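Local atomic coordinates of Ras GTPase-activating-like protein IQGAP2 (Homo sapiens, PDB entry 5CJP), a protein that probably acts as a scaffold protein whose GAP-related domain binds Rho-family GTPases such as Cdc42 without stimulating GTP hydrolysis by Ras. Residues Glu168-Asn171 against Lys172-Ser176. Residues are numbered along the deposited sequence; the frame is centred on the assembly and turned at random.
Sequences EVKN and KLEAS
The first turns of the long helix 167-193, part of the all-helical domain related to Ras GTPase activators, are built here by successive i to i+4 bonds between Glu168-Asn171 and Lys172-Ser176. Lys172 N reaches Glu168 O at 3.3 Å, and Leu173 N meets Val169 O at the same separation but almost straight, with an N-H...O angle of 176°. Two residues further along, Ala175 N closes on Asn171 O at 2.9 Å. Between these two, Glu174 N is bonded to Lys170 O, although the position of that carbonyl oxygen is less certain.

Side chains add to this framework chiefly by lying over the backbone of the preceding turn. Lys172 sets its CG anti to its own carbonyl carbon (chi1 -47°), which brings that methylene within 3.4 Å of Glu168 O; further bends at chi2 and chi3 fold the chain, and CD passes 4.0 Å from the same oxygen. Leu173 CB lies equally far, 3.8 Å, from Val169 O and Lys170 O, which face it from the same side.

The helix is two-sided. Val169 and Leu173, one turn apart, are its buried pair: Val169 packs on Tyr137 of helix 133-139 and on Trp140, while Leu173 rests on Leu164 and His289. On the exposed side Lys170 and Glu174 run alongside each other and point the same way. Their charges do not pair, since Lys170 NZ stays 6.8 Å from Glu174 OE1, so any attraction between them is probably mild and solvent-screened. Further along, the buried Ser176 OG donates a weak bond of 3.3 Å to Lys172 O and is also hydrogen-bonded with the backbone N of Asn130, tying the helix to the chain ahead of helix 133-139.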
loop_
_atom_site.group_PDB
_atom_site.type_symbol
_atom_site.label_atom_id
_atom_site.label_comp_id
_atom_site.label_asym_id
_atom_site.label_seq_id
_atom_site.Cartn_x
_atom_site.Cartn_y
_atom_site.Cartn_z
ATOM N N GLU E 168 -58.208 -8.201 4.294
ATOM C CA GLU E 168 -57.054 -8.011 5.170
ATOM C C GLU E 168 -55.792 -7.833 4.318
ATOM O O GLU E 168 -54.992 -6.932 4.553
ATOM C CB GLU E 168 -56.894 -9.214 6.104
ATOM C CG GLU E 168 -57.540 -10.491 5.584
ATOM C CD GLU E 168 -59.032 -10.543 5.864
ATOM O OE1 GLU E 168 -59.412 -10.969 6.978
ATOM O OE2 GLU E 168 -59.823 -10.146 4.982
ATOM N N VAL E 169 -55.623 -8.700 3.324
ATOM C CA VAL E 169 -54.481 -8.617 2.429
ATOM C C VAL E 169 -54.577 -7.346 1.592
ATOM O O VAL E 169 -53.574 -6.678 1.346
ATOM C CB VAL E 169 -54.416 -9.845 1.492
ATOM C CG1 VAL E 169 -53.506 -9.568 0.305
ATOM C CG2 VAL E 169 -53.901 -11.039 2.262
ATOM N N LYS E 170 -55.783 -7.009 1.154
ATOM C CA LYS E 170 -55.968 -5.804 0.363
ATOM C C LYS E 170 -55.548 -4.590 1.181
ATOM O O LYS E 170 -55.187 -3.564 0.621
ATOM C CB LYS E 170 -57.430 -5.652 -0.075
ATOM C CG LYS E 170 -57.681 -4.463 -1.009
ATOM C CD LYS E 170 -59.120 -4.442 -1.552
ATOM C CE LYS E 170 -59.429 -5.680 -2.420
ATOM N NZ LYS E 170 -60.851 -5.765 -2.892
ATOM N N ASN E 171 -55.578 -4.721 2.506
ATOM C CA ASN E 171 -55.210 -3.620 3.391
ATOM C C ASN E 171 -53.719 -3.410 3.549
ATOM O O ASN E 171 -53.253 -2.267 3.543
ATOM C CB ASN E 171 -55.844 -3.795 4.774
ATOM C CG ASN E 171 -57.265 -3.275 4.828
ATOM O OD1 ASN E 171 -57.531 -2.140 4.433
ATOM N ND2 ASN E 171 -58.188 -4.097 5.317
ATOM N N LYS E 172 -52.973 -4.500 3.705
ATOM C CA LYS E 172 -51.520 -4.418 3.849
ATOM C C LYS E 172 -50.994 -3.728 2.591
ATOM O O LYS E 172 -50.178 -2.809 2.654
ATOM C CB LYS E 172 -50.912 -5.820 3.968
ATOM C CG LYS E 172 -51.632 -6.739 4.943
ATOM C CD LYS E 172 -51.484 -6.288 6.387
ATOM C CE LYS E 172 -50.125 -6.651 6.941
ATOM N NZ LYS E 172 -49.894 -6.040 8.274
ATOM N N LEU E 173 -51.490 -4.180 1.447
ATOM C CA LEU E 173 -51.099 -3.607 0.174
ATOM C C LEU E 173 -51.415 -2.113 0.207
ATOM O O LEU E 173 -50.577 -1.294 -0.172
ATOM C CB LEU E 173 -51.867 -4.280 -0.979
ATOM C CG LEU E 173 -51.648 -3.713 -2.388
ATOM C CD1 LEU E 173 -50.273 -4.137 -2.924
ATOM C CD2 LEU E 173 -52.750 -4.197 -3.311
ATOM N N GLU E 174 -52.626 -1.778 0.660
ATOM C CA GLU E 174 -53.093 -0.390 0.749
ATOM C C GLU E 174 -52.067 0.470 1.476
ATOM O O GLU E 174 -51.667 1.524 0.986
ATOM C CB GLU E 174 -54.427 -0.308 1.512
ATOM C CG GLU E 174 -55.662 -0.877 0.817
ATOM C CD GLU E 174 -56.075 -0.084 -0.399
ATOM O OE1 GLU E 174 -57.134 -0.401 -0.980
ATOM O OE2 GLU E 174 -55.343 0.853 -0.777
ATOM N N ALA E 175 -51.671 0.007 2.659
ATOM C CA ALA E 175 -50.704 0.702 3.494
ATOM C C ALA E 175 -49.349 0.789 2.800
ATOM O O ALA E 175 -48.733 1.858 2.758
ATOM C CB ALA E 175 -50.563 -0.018 4.833
ATOM N N SER E 176 -48.883 -0.336 2.263
ATOM C CA SER E 176 -47.602 -0.369 1.568
ATOM C C SER E 176 -47.571 0.694 0.494
ATOM O O SER E 176 -46.565 1.372 0.302
ATOM C CB SER E 176 -47.363 -1.748 0.941
ATOM O OG SER E 176 -46.926 -2.687 1.909
#